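Local coordinates for protein putative lipase/esterase (Lactobacillus plantarum WCFS1, PDB 3BXP) that probably hydrolyses carboxylic esters as a member of the alpha/beta-hydrolase superfamily, although its natural substrate is not known, at residues 14-19 and 90-95; 62-67 and 262-267; 96-101 and 106-111; 128-133 and 146-151; 192-197 and 215-220. All coordinates share one frame; numbering follows the deposited sequence.

Interaction 1: residues 14-19 and 90-95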
# COMPACT_ATOMS: atom_id res chain seq x y z
N HIS B 14 19.98 8.31 30.39
CA HIS B 14 19.65 9.22 29.27
C HIS B 14 18.22 9.67 29.46
O HIS B 14 17.27 9.03 28.98
CB HIS B 14 19.78 8.50 27.93
CG HIS B 14 21.21 8.34 27.47
ND1 HIS B 14 22.07 7.45 28.04
CD2 HIS B 14 21.89 8.97 26.49
CE1 HIS B 14 23.26 7.56 27.47
NE2 HIS B 14 23.17 8.46 26.50
N PRO B 15 18.03 10.78 30.20
CA PRO B 15 16.69 11.31 30.47
C PRO B 15 15.99 11.73 29.21
O PRO B 15 16.65 12.03 28.21
CB PRO B 15 16.98 12.55 31.31
CG PRO B 15 18.28 12.26 31.94
CD PRO B 15 19.07 11.53 30.93
N PHE B 16 14.67 11.73 29.25
CA PHE B 16 13.85 12.05 28.09
C PHE B 16 12.50 12.55 28.52
O PHE B 16 12.01 12.20 29.60
CB PHE B 16 13.66 10.84 27.18
CG PHE B 16 12.99 9.67 27.85
CD1 PHE B 16 13.72 8.84 28.70
CD2 PHE B 16 11.65 9.37 27.61
CE1 PHE B 16 13.13 7.77 29.32
CE2 PHE B 16 11.07 8.28 28.25
CZ PHE B 16 11.79 7.48 29.07
N GLN B 17 11.89 13.36 27.67
CA GLN B 17 10.59 13.93 27.99
C GLN B 17 9.43 13.32 27.25
O GLN B 17 9.45 13.06 26.04
CB GLN B 17 10.61 15.43 27.81
CG GLN B 17 11.44 16.10 28.91
CD GLN B 17 11.65 17.55 28.63
OE1 GLN B 17 11.68 17.95 27.47
NE2 GLN B 17 11.81 18.35 29.68
N ILE B 18 8.37 13.13 28.02
CA ILE B 18 7.14 12.61 27.48
C ILE B 18 6.01 13.55 27.88
O ILE B 18 6.09 14.26 28.90
CB ILE B 18 6.84 11.21 28.04
CG1 ILE B 18 6.46 11.32 29.53
CG2 ILE B 18 8.01 10.25 27.74
CD1 ILE B 18 5.89 9.98 30.12
N THR B 19 4.95 13.57 27.09
CA THR B 19 3.67 14.17 27.50
C THR B 19 2.61 13.09 27.35
O THR B 19 2.43 12.51 26.27
CB THR B 19 3.31 15.38 26.62
OG1 THR B 19 4.32 16.38 26.79
CG2 THR B 19 1.95 15.99 27.00
N LEU B 90 11.94 3.90 24.90
CA LEU B 90 10.63 3.46 24.43
C LEU B 90 10.18 2.30 25.35
O LEU B 90 9.05 2.26 25.79
CB LEU B 90 10.70 3.04 22.98
CG LEU B 90 9.45 2.50 22.29
CD1 LEU B 90 8.16 3.29 22.66
CD2 LEU B 90 9.66 2.45 20.77
N GLY B 91 11.09 1.38 25.65
CA GLY B 91 10.79 0.35 26.64
C GLY B 91 10.41 0.89 28.02
O GLY B 91 9.49 0.36 28.69
N ALA B 92 11.17 1.89 28.49
CA ALA B 92 10.90 2.54 29.77
C ALA B 92 9.54 3.26 29.76
O ALA B 92 8.87 3.35 30.78
CB ALA B 92 12.03 3.50 30.14
N THR B 93 9.13 3.76 28.59
CA THR B 93 7.86 4.51 28.46
C THR B 93 6.68 3.53 28.51
O THR B 93 5.60 3.80 29.12
CB THR B 93 7.84 5.35 27.15
OG1 THR B 93 8.97 6.24 27.11
CG2 THR B 93 6.55 6.16 27.02
N ILE B 94 6.84 2.42 27.82
CA ILE B 94 5.86 1.35 27.89
C ILE B 94 5.73 0.89 29.37
O ILE B 94 4.61 0.75 29.91
CB ILE B 94 6.23 0.16 26.98
CG1 ILE B 94 6.09 0.56 25.48
CG2 ILE B 94 5.34 -1.02 27.32
CD1 ILE B 94 6.78 -0.43 24.50
N ASP B 95 6.85 0.67 30.03
CA ASP B 95 6.82 0.31 31.46
C ASP B 95 6.11 1.36 32.29
O ASP B 95 5.18 1.09 33.06
CB ASP B 95 8.26 0.14 31.93
CG ASP B 95 8.36 -0.38 33.34
OD1 ASP B 95 7.98 0.35 34.23
OD2 ASP B 95 8.90 -1.48 33.57
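Ala92 is the first residue of helix 90-95 to meet the strand. Its CB lies 4.1 Å from Phe16 CZ, the far end of the ring. The methyl approaches the ring obliquely. Thr93 comes next and carries more of the contact. Its CA is 8.2 Å from the CA of Ile18. Thr93 OG1 sits 3.1 Å from Phe16 CE2, close for an oxygen beside a ring carbon. The hydroxyl has its polar partner within its own helix, where it is hydrogen-bonded to Gln89 O. The ring therefore packs against an oxygen that is already satisfied. Gln89 also reaches the other segment, since its NE2 bonds to His14 O. That same carbonyl oxygen lies in the plane of the Phe16 ring, at its edge.

Phe16 CG stands between the backbone N and the carbonyl carbon (chi1 59°), and from there the ring reaches the helix. The contact joins helix 85-99 to strand 16-23 of the central sheet in an alpha/beta-hydrolase fold. The two short axes cross at -41° and approach to 10.6 Å. With an alanine here in place of the ring, Ala92 CB and Thr93 OG1 would probably lose the surface they pack on, and a gap would open between helix and strand.

Thr93 also meets a second strand residue. Its OG1 is 4.2 Å from Ile18 CG2, and their side chains run antiparallel where they pass. Leu71 of the adjacent strand 67-72 touches Phe16, Ile18 and Thr93 alike.

Interaction 2: residues 62-67 and 262-267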
# COMPACT_ATOMS: atom_id res chain seq x y z
N MSE B 62 -7.13 10.30 19.59
CA MSE B 62 -7.88 10.40 20.84
C MSE B 62 -9.37 10.46 20.62
O MSE B 62 -10.12 9.83 21.38
CB MSE B 62 -7.42 11.56 21.68
CG MSE B 62 -6.00 11.30 22.09
SE MSE B 62 -5.45 12.55 23.31
CE MSE B 62 -6.41 11.85 24.86
N ALA B 63 -9.80 11.20 19.59
CA ALA B 63 -11.23 11.33 19.33
C ALA B 63 -11.83 9.98 19.02
O ALA B 63 -13.06 9.78 19.14
CB ALA B 63 -11.50 12.33 18.17
N ALA B 64 -10.99 9.02 18.65
CA ALA B 64 -11.45 7.65 18.42
C ALA B 64 -11.62 6.81 19.70
O ALA B 64 -12.13 5.69 19.67
CB ALA B 64 -10.52 6.89 17.44
N GLY B 65 -11.20 7.37 20.83
CA GLY B 65 -11.27 6.66 22.13
C GLY B 65 -10.00 5.98 22.59
O GLY B 65 -10.00 4.81 23.01
N MSE B 66 -8.90 6.71 22.49
CA MSE B 66 -7.60 6.23 22.93
C MSE B 66 -6.87 7.27 23.74
O MSE B 66 -7.02 8.47 23.53
CB MSE B 66 -6.77 5.88 21.71
CG MSE B 66 -7.42 4.83 20.85
SE MSE B 66 -6.22 4.46 19.34
CE MSE B 66 -5.18 5.71 19.57
N HIS B 67 -6.03 6.78 24.62
CA HIS B 67 -5.04 7.66 25.25
C HIS B 67 -3.87 7.86 24.27
O HIS B 67 -3.69 7.02 23.37
CB HIS B 67 -4.45 6.97 26.44
CG HIS B 67 -5.39 6.63 27.53
ND1 HIS B 67 -6.09 7.57 28.25
CD2 HIS B 67 -5.67 5.42 28.09
CE1 HIS B 67 -6.76 6.95 29.22
NE2 HIS B 67 -6.52 5.65 29.14
N LEU B 262 -8.32 4.85 7.54
CA LEU B 262 -7.83 3.51 7.24
C LEU B 262 -7.16 2.88 8.43
O LEU B 262 -7.33 1.68 8.70
CB LEU B 262 -6.90 3.53 6.05
CG LEU B 262 -7.42 3.95 4.68
CD1 LEU B 262 -6.25 4.08 3.68
CD2 LEU B 262 -8.47 3.01 4.10
N ALA B 263 -6.35 3.67 9.13
CA ALA B 263 -5.64 3.15 10.30
C ALA B 263 -6.57 2.75 11.38
O ALA B 263 -6.39 1.74 11.99
CB ALA B 263 -4.60 4.23 10.79
N LEU B 264 -7.60 3.57 11.62
CA LEU B 264 -8.56 3.25 12.66
C LEU B 264 -9.30 1.96 12.35
O LEU B 264 -9.44 1.08 13.22
CB LEU B 264 -9.54 4.40 12.85
CG LEU B 264 -8.78 5.57 13.51
CD1 LEU B 264 -9.55 6.84 13.49
CD2 LEU B 264 -8.37 5.26 15.00
N ARG B 265 -9.73 1.81 11.09
CA ARG B 265 -10.43 0.59 10.69
C ARG B 265 -9.52 -0.62 10.86
O ARG B 265 -9.97 -1.69 11.29
CB ARG B 265 -10.93 0.68 9.24
CG ARG B 265 -11.89 1.83 8.97
N TRP B 266 -8.25 -0.46 10.50
CA TRP B 266 -7.28 -1.54 10.65
C TRP B 266 -7.16 -1.95 12.13
O TRP B 266 -7.03 -3.13 12.45
CB TRP B 266 -5.90 -1.11 10.13
CG TRP B 266 -4.85 -2.15 10.13
CD1 TRP B 266 -4.65 -3.12 9.20
CD2 TRP B 266 -3.84 -2.32 11.12
NE1 TRP B 266 -3.56 -3.89 9.55
CE2 TRP B 266 -3.04 -3.41 10.72
CE3 TRP B 266 -3.49 -1.60 12.27
CZ2 TRP B 266 -1.91 -3.83 11.45
CZ3 TRP B 266 -2.40 -2.05 13.02
CH2 TRP B 266 -1.61 -3.12 12.59
N LEU B 267 -7.18 -0.97 13.01
CA LEU B 267 -7.01 -1.26 14.44
C LEU B 267 -8.23 -2.05 14.91
O LEU B 267 -8.11 -2.97 15.69
CB LEU B 267 -6.83 0.02 15.24
CG LEU B 267 -5.49 0.75 15.13
CD1 LEU B 267 -5.55 2.12 15.78
CD2 LEU B 267 -4.36 -0.09 15.71
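Ala64 and Leu264 form the tight part of this contact. Ala64 CB lies 3.6 Å from Leu264 CD2 and 4.1 Å from Leu264 CD1. The single methyl of the alanine thus meets the forked end of the leucine. Leu264 has CG anti to the carbonyl carbon and beside the backbone N (chi1 -71°), which sends both methyls toward the loop. Ala64 is partly exposed, so the closest packing is on the side nearer solvent.

The second pair is looser and buried. Met66, deposited as selenomethionine, brings its SE to 4.3 Å from Leu267 CD1. Its chain is extended up to the selenium. Leu273 helps to fill in here, touching Met66, Leu264 and Leu267.

Gly65 separates the two touching residues of the first segment. It leaves helical geometry with a phi of 98°, and its N bonds to Met62 O at 2.7 Å. A CB there would press on the carbonyl O of Ala64. The bend lets the chain pass from helix 54-63 into strand 67-72.

In alpha/beta-hydrolases the corresponding helices, the first and the last of the core, lie together on one face of the sheet. Helices 54-63 and 258-269 fit that plan. No hydrogen bond links 62-67 with 262-267. Methyl groups and selenium are all that meet, so the two segments are held together by van der Waals contact and burial of apolar surface.

Interaction 3: residues 96-101 and 106-111. With PGR (R-1,2-propanediol), chain L.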
# COMPACT_ATOMS: atom_id res chain seq x y z
N TRP B 96 6.47 2.62 32.07
CA TRP B 96 5.80 3.70 32.82
C TRP B 96 4.27 3.68 32.62
O TRP B 96 3.48 3.78 33.57
CB TRP B 96 6.42 5.05 32.46
CG TRP B 96 5.81 6.17 33.23
CD1 TRP B 96 6.09 6.54 34.53
CD2 TRP B 96 4.80 7.08 32.75
NE1 TRP B 96 5.31 7.64 34.87
CE2 TRP B 96 4.52 7.98 33.80
CE3 TRP B 96 4.13 7.24 31.52
CZ2 TRP B 96 3.58 9.01 33.66
CZ3 TRP B 96 3.19 8.26 31.40
CH2 TRP B 96 2.93 9.13 32.47
N ILE B 97 3.84 3.48 31.38
CA ILE B 97 2.41 3.42 31.07
C ILE B 97 1.77 2.31 31.90
O ILE B 97 0.69 2.51 32.43
CB ILE B 97 2.17 3.22 29.56
CG1 ILE B 97 2.46 4.55 28.81
CG2 ILE B 97 0.76 2.69 29.29
CD1 ILE B 97 2.70 4.43 27.33
N THR B 98 2.42 1.15 32.00
CA THR B 98 1.85 0.06 32.78
C THR B 98 1.66 0.47 34.24
O THR B 98 0.69 0.09 34.88
CB THR B 98 2.61 -1.30 32.70
OG1 THR B 98 3.89 -1.24 33.32
CG2 THR B 98 2.73 -1.76 31.27
N THR B 99 2.58 1.26 34.78
CA THR B 99 2.51 1.63 36.15
C THR B 99 1.33 2.59 36.32
O THR B 99 0.87 2.76 37.44
CB THR B 99 3.83 2.28 36.71
OG1 THR B 99 4.01 3.57 36.14
CG2 THR B 99 5.07 1.39 36.46
N GLN B 100 0.88 3.25 35.22
CA GLN B 100 -0.24 4.21 35.27
C GLN B 100 -1.57 3.62 34.88
O GLN B 100 -2.56 4.36 34.72
CB GLN B 100 0.04 5.36 34.31
CG GLN B 100 1.33 6.04 34.61
CD GLN B 100 1.29 6.73 35.96
OE1 GLN B 100 0.36 7.48 36.25
NE2 GLN B 100 2.28 6.45 36.79
N ALA B 101 -1.59 2.32 34.64
CA ALA B 101 -2.74 1.69 34.00
C ALA B 101 -3.99 1.79 34.85
O ALA B 101 -5.09 2.00 34.30
CB ALA B 101 -2.46 0.25 33.58
N VAL B 106 -5.87 2.29 31.52
CA VAL B 106 -5.21 1.99 30.29
C VAL B 106 -5.27 0.49 30.01
O VAL B 106 -4.96 -0.33 30.88
CB VAL B 106 -3.73 2.36 30.35
CG1 VAL B 106 -3.06 2.13 28.94
CG2 VAL B 106 -3.50 3.80 30.92
N ASP B 107 -5.72 0.12 28.81
CA ASP B 107 -5.75 -1.30 28.44
C ASP B 107 -4.35 -1.65 27.94
O ASP B 107 -3.96 -1.30 26.82
CB ASP B 107 -6.77 -1.59 27.33
CG ASP B 107 -6.91 -3.07 27.00
OD1 ASP B 107 -6.07 -3.92 27.40
OD2 ASP B 107 -7.95 -3.37 26.33
N CYS B 108 -3.60 -2.33 28.79
CA CYS B 108 -2.23 -2.66 28.43
C CYS B 108 -2.08 -3.85 27.50
O CYS B 108 -0.96 -4.21 27.12
CB CYS B 108 -1.39 -2.91 29.69
SG CYS B 108 -1.20 -1.36 30.63
N GLN B 109 -3.18 -4.48 27.13
CA GLN B 109 -3.17 -5.43 26.03
C GLN B 109 -3.34 -4.78 24.66
O GLN B 109 -3.28 -5.46 23.63
CB GLN B 109 -4.25 -6.50 26.20
CG GLN B 109 -4.16 -7.26 27.57
CD GLN B 109 -2.83 -7.97 27.71
OE1 GLN B 109 -2.52 -8.85 26.93
NE2 GLN B 109 -2.04 -7.58 28.69
N ARG B 110 -3.51 -3.46 24.67
CA ARG B 110 -3.81 -2.67 23.48
C ARG B 110 -2.97 -1.37 23.46
O ARG B 110 -3.47 -0.25 23.27
CB ARG B 110 -5.32 -2.38 23.40
CG ARG B 110 -6.12 -3.64 23.21
CD ARG B 110 -7.60 -3.39 23.02
NE ARG B 110 -8.25 -4.63 22.56
CZ ARG B 110 -8.64 -5.60 23.37
NH1 ARG B 110 -8.44 -5.53 24.68
NH2 ARG B 110 -9.21 -6.69 22.87
N ILE B 111 -1.65 -1.58 23.57
CA ILE B 111 -0.66 -0.54 23.43
C ILE B 111 -0.20 -0.59 21.96
O ILE B 111 0.29 -1.60 21.46
CB ILE B 111 0.55 -0.77 24.40
CG1 ILE B 111 0.10 -0.77 25.88
CG2 ILE B 111 1.70 0.26 24.18
CD1 ILE B 111 1.20 -1.18 26.83
C1 PGR L . -5.32 -2.36 33.31
C2 PGR L . -5.60 -2.37 34.80
C3 PGR L . -7.01 -2.90 35.04
O1 PGR L . -6.27 -1.43 32.85
O2 PGR L . -4.56 -3.15 35.37
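Val106 packs on Ala101 and Ile97 where a beta-alpha-beta crossover returns to the sheet. Helix 85-99 ends here, and the chain passes through the short helix 101-104 and strand 106-107 to strand 110-116. Val106 CB lies 3.8 Å from Ala101 CA. One branch, CG1, is anti to the backbone N (chi1 -175°) and meets Ile97 CG2 at 3.9 Å. These two side chains cross at about a right angle. The other branch, CG2, turns to Gln100 O at 4.0 Å and also reaches Ala101 CA.

A backbone bond ties the start of strand 106-107 back across the short helix. Val106 N donates to Ala101 O at 2.9 Å. Cys108 SG fills the next place, 3.6 Å from Ala101 CB and 4.0 Å from Thr98 CG2.

The corner beyond is a type I beta turn from Asp107 to Arg110. Asp107 OD1 accepts from Gln109 N, which makes an Asx turn. Its other oxygen, OD2, is met on the syn side by Arg110 NH1 in a salt bridge of 2.8 Å. Both carboxylate oxygens are thus used within the turn. A propanediol, probably from the crystallisation liquor, places its O1 2.6 Å from Val106 O.

Interaction 4: residues 128-133 and 146-151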
# COMPACT_ATOMS: atom_id res chain seq x y z
N GLY B 128 11.14 -5.05 15.99
CA GLY B 128 12.05 -6.18 15.75
C GLY B 128 12.80 -6.69 16.96
O GLY B 128 12.76 -7.85 17.30
N VAL B 129 13.50 -5.79 17.60
CA VAL B 129 14.26 -6.06 18.81
C VAL B 129 13.43 -6.55 20.02
O VAL B 129 13.83 -7.50 20.69
CB VAL B 129 15.03 -4.79 19.24
CG1 VAL B 129 15.70 -4.96 20.60
CG2 VAL B 129 16.06 -4.46 18.19
N ALA B 130 12.32 -5.87 20.29
CA ALA B 130 11.52 -6.10 21.50
C ALA B 130 10.75 -7.42 21.44
O ALA B 130 10.18 -7.81 22.44
CB ALA B 130 10.50 -4.92 21.79
N THR B 131 10.75 -8.07 20.26
CA THR B 131 9.95 -9.27 20.01
C THR B 131 10.85 -10.48 19.78
O THR B 131 10.39 -11.59 19.46
CB THR B 131 8.97 -9.08 18.78
OG1 THR B 131 9.73 -8.71 17.64
CG2 THR B 131 7.85 -8.05 19.02
N GLN B 132 12.16 -10.27 19.96
CA GLN B 132 13.16 -11.38 19.94
C GLN B 132 13.94 -11.47 21.26
O GLN B 132 14.67 -10.55 21.63
CB GLN B 132 14.18 -11.15 18.83
CG GLN B 132 13.60 -11.19 17.48
CD GLN B 132 14.58 -10.86 16.40
OE1 GLN B 132 15.63 -11.48 16.31
NE2 GLN B 132 14.23 -9.91 15.54
N PRO B 133 13.79 -12.60 21.98
CA PRO B 133 14.36 -12.68 23.33
C PRO B 133 15.85 -12.34 23.36
O PRO B 133 16.34 -11.72 24.29
CB PRO B 133 14.13 -14.15 23.72
CG PRO B 133 12.96 -14.58 22.85
CD PRO B 133 13.08 -13.82 21.57
N GLY B 146 5.75 -4.60 30.08
CA GLY B 146 4.73 -4.20 29.14
C GLY B 146 5.20 -4.52 27.75
O GLY B 146 6.42 -4.63 27.50
N GLN B 147 4.26 -4.72 26.85
CA GLN B 147 4.57 -4.92 25.44
C GLN B 147 3.49 -4.36 24.54
O GLN B 147 2.35 -4.28 24.88
CB GLN B 147 4.86 -6.38 25.11
CG GLN B 147 3.80 -7.37 25.56
CD GLN B 147 4.26 -8.81 25.38
OE1 GLN B 147 5.22 -9.26 26.02
NE2 GLN B 147 3.60 -9.53 24.48
N HIS B 148 3.92 -3.93 23.38
CA HIS B 148 3.02 -3.42 22.37
C HIS B 148 2.38 -4.55 21.61
O HIS B 148 2.87 -5.69 21.58
CB HIS B 148 3.74 -2.42 21.47
CG HIS B 148 4.77 -3.04 20.59
ND1 HIS B 148 5.96 -3.54 21.07
CD2 HIS B 148 4.79 -3.23 19.25
CE1 HIS B 148 6.65 -4.05 20.06
NE2 HIS B 148 5.97 -3.85 18.94
N ALA B 149 1.22 -4.23 21.08
CA ALA B 149 0.38 -5.18 20.35
C ALA B 149 0.48 -4.99 18.84
O ALA B 149 0.14 -5.88 18.06
CB ALA B 149 -1.03 -4.90 20.78
N ALA B 150 0.87 -3.78 18.45
CA ALA B 150 0.91 -3.37 17.01
C ALA B 150 1.64 -2.06 16.85
O ALA B 150 1.88 -1.33 17.81
CB ALA B 150 -0.50 -3.22 16.42
N ILE B 151 1.93 -1.73 15.60
CA ILE B 151 2.62 -0.48 15.28
C ILE B 151 1.93 0.16 14.09
O ILE B 151 1.25 -0.51 13.30
CB ILE B 151 4.20 -0.65 15.01
CG1 ILE B 151 4.52 -1.30 13.65
CG2 ILE B 151 4.86 -1.40 16.18
CD1 ILE B 151 6.03 -1.33 13.28
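A beta-alpha-beta crossover runs from strand 110-116 through helix 118-129 to strand 150-154, and His148 meets Ala130 and Thr131 where the helix has just ended. The contact is small, burying 74 Å² in all. A single ring atom does the touching. His148 CE1 lies 4.3 Å from Ala130 CB and 4.3 Å from Thr131 CG2. The alanine methyl comes at the edge of the ring, near its plane. The threonine methyl approaches obliquely.

The His148 side chain leaves the backbone alongside the helix end, and chi1 of 69° then brings its ring nearer. The polar side of that ring is used elsewhere. His148 NE2 is hydrogen-bonded to Asn127 OD1, and this bond is likely to fix the rotation of the ring. Ala150 O lies at the ring edge, beside CD2. Asn127 serves the other partner too, because its backbone O bonds to Thr131 OG1. Thr131 is thereby held with its methyl, not its hydroxyl, toward the histidine.

The first segment bends sharply here. A type I beta turn runs from Val129 to Gln132, and Gln132 then stands at the N-cap position of the next helix. A weak bond of 3.1 Å from Gln132 NE2 to Gly128 O spans the turn.

Around the contact, Tyr126 of helix 118-129 meets the His148 ring with the planes at about 55°. Leu113 of strand 110-116 touches His148 as well. Lys192 packs on it in turn, so the histidine lies between the end of helix 118-129, strand 110-116 and the residue leading into strand 194-199.

Interaction 5: residues 192-197 and 215-220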
# COMPACT_ATOMS: atom_id res chain seq x y z
N LYS B 192 5.26 -7.58 15.77
CA LYS B 192 3.80 -7.32 15.91
C LYS B 192 3.28 -6.73 14.60
O LYS B 192 4.04 -6.16 13.81
CB LYS B 192 3.49 -6.35 17.04
CG LYS B 192 4.00 -6.73 18.40
CD LYS B 192 3.48 -8.10 18.84
CE LYS B 192 4.14 -8.50 20.18
NZ LYS B 192 3.56 -9.75 20.76
N PRO B 193 1.98 -6.85 14.36
CA PRO B 193 1.38 -6.32 13.14
C PRO B 193 1.62 -4.81 12.94
O PRO B 193 1.69 -4.02 13.88
CB PRO B 193 -0.12 -6.60 13.36
CG PRO B 193 -0.12 -7.80 14.17
CD PRO B 193 0.99 -7.56 15.16
N ALA B 194 1.66 -4.43 11.67
CA ALA B 194 1.92 -3.06 11.32
C ALA B 194 0.99 -2.51 10.23
O ALA B 194 0.65 -3.17 9.28
CB ALA B 194 3.40 -2.90 10.90
N PHE B 195 0.60 -1.28 10.44
CA PHE B 195 -0.01 -0.45 9.42
C PHE B 195 1.02 0.56 9.01
O PHE B 195 1.49 1.39 9.80
CB PHE B 195 -1.28 0.23 10.00
CG PHE B 195 -2.02 1.15 9.04
CD1 PHE B 195 -1.63 2.46 8.81
CD2 PHE B 195 -3.17 0.70 8.40
CE1 PHE B 195 -2.31 3.25 7.95
CE2 PHE B 195 -3.83 1.51 7.53
CZ PHE B 195 -3.40 2.81 7.30
N VAL B 196 1.35 0.53 7.73
CA VAL B 196 2.37 1.41 7.17
C VAL B 196 1.73 2.27 6.06
O VAL B 196 0.96 1.78 5.22
CB VAL B 196 3.53 0.56 6.58
CG1 VAL B 196 4.67 1.40 6.03
CG2 VAL B 196 4.06 -0.46 7.57
N TRP B 197 2.03 3.54 6.07
CA TRP B 197 1.60 4.46 4.97
C TRP B 197 2.69 5.43 4.63
O TRP B 197 3.56 5.77 5.46
CB TRP B 197 0.28 5.19 5.29
CG TRP B 197 0.41 6.25 6.30
CD1 TRP B 197 0.36 6.08 7.66
CD2 TRP B 197 0.65 7.65 6.08
NE1 TRP B 197 0.53 7.27 8.28
CE2 TRP B 197 0.72 8.26 7.34
CE3 TRP B 197 0.85 8.44 4.95
CZ2 TRP B 197 0.95 9.62 7.48
CZ3 TRP B 197 1.05 9.80 5.11
CH2 TRP B 197 1.10 10.37 6.36
N GLN B 215 8.17 -5.37 2.64
CA GLN B 215 8.64 -6.60 2.02
C GLN B 215 8.94 -7.63 3.07
O GLN B 215 8.54 -8.78 2.99
CB GLN B 215 9.88 -6.31 1.18
CG GLN B 215 10.63 -7.53 0.66
CD GLN B 215 11.62 -8.12 1.66
OE1 GLN B 215 12.32 -7.39 2.37
NE2 GLN B 215 11.67 -9.44 1.71
N ALA B 216 9.65 -7.19 4.10
CA ALA B 216 10.19 -8.13 5.12
C ALA B 216 9.06 -8.68 5.96
O ALA B 216 9.06 -9.85 6.34
CB ALA B 216 11.23 -7.40 6.04
N MSE B 217 8.10 -7.81 6.28
CA MSE B 217 6.96 -8.25 7.05
C MSE B 217 6.16 -9.28 6.30
O MSE B 217 5.73 -10.30 6.91
CB MSE B 217 6.04 -7.07 7.38
CG MSE B 217 6.62 -6.14 8.37
SE MSE B 217 6.68 -6.76 10.21
CE MSE B 217 5.00 -6.05 10.76
N LEU B 218 5.93 -9.02 5.01
CA LEU B 218 5.15 -9.92 4.18
C LEU B 218 5.93 -11.20 4.00
O LEU B 218 5.35 -12.29 3.92
CB LEU B 218 4.82 -9.30 2.80
CG LEU B 218 3.83 -8.14 2.70
CD1 LEU B 218 3.94 -7.44 1.31
CD2 LEU B 218 2.43 -8.63 2.96
N GLN B 219 7.25 -11.11 3.91
CA GLN B 219 8.07 -12.31 3.76
C GLN B 219 7.90 -13.28 4.96
O GLN B 219 7.86 -14.51 4.82
CB GLN B 219 9.54 -11.91 3.55
CG GLN B 219 10.55 -13.06 3.33
CD GLN B 219 10.27 -13.90 2.08
OE1 GLN B 219 9.97 -13.38 0.99
NE2 GLN B 219 10.41 -15.22 2.22
N HIS B 220 7.72 -12.71 6.13
CA HIS B 220 7.60 -13.47 7.38
C HIS B 220 6.14 -13.63 7.78
O HIS B 220 5.83 -14.09 8.89
CB HIS B 220 8.40 -12.77 8.48
CG HIS B 220 9.88 -12.90 8.29
ND1 HIS B 220 10.68 -11.89 7.82
CD2 HIS B 220 10.70 -13.96 8.51
CE1 HIS B 220 11.93 -12.32 7.73
NE2 HIS B 220 11.97 -13.57 8.14
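Met217 points from its helix toward the strand and touches Ala194 with its terminal methyl. The residue is deposited as selenomethionine. Its chain bends at chi2 (-74°) and again at chi3 (-91°), and these bends bring CE, not the selenium, to the front. CE lies 3.5 Å from Ala194 CB, which points back at it from the strand. The same methyl is 3.2 Å from Lys192 O and 4.2 Å from Pro193 C. The CB atoms of Lys192 and Pro193 point away, and only their backbone atoms touch the methyl.

The pair joins two parts of the beta-alpha-beta unit made by strand 194-199, helix 208-219 and strand 224-229. Elsewhere on this helix, Gln215 and Leu218 pack on Ile208 and Pro207 of the second subunit.

The helix ends at His220, whose ring folds back on it. His220 ND1 donates to Ala216 O at 3.0 Å. His220 N reaches the same oxygen from the opposite face of the carbonyl plane.

No hydrogen bond crosses between the segments. Lys192 O takes one from Asn127 ND2, so that oxygen has a partner although a methyl lies against it, and helix and strand meet through van der Waals contact.

Interactions 1, 3, 4 and 5 follow one another along the sheet, while interaction 2 closes a loop that contains 3, 4 and 5. Interactions 1 and 3 share helix 85-99 and touch at Ile18 CD1 and Trp96 CZ3, 3.5 Å apart. Backbone pairing joins the next ones: Ile111 O to Ala149 N at 2.8 Å between interactions 3 and 4, and Ile151 N to Pro193 O at 2.9 Å between 4 and 5. Trp266 of interaction 2 packs on Ala194 of interaction 5. The centres of 1 and 5 are about 25 Å apart. A GxSxG sequence between strand 110-116 and helix 118-129 probably forms the nucleophile elbow; interactions 3 and 4 involve the far ends of these two elements.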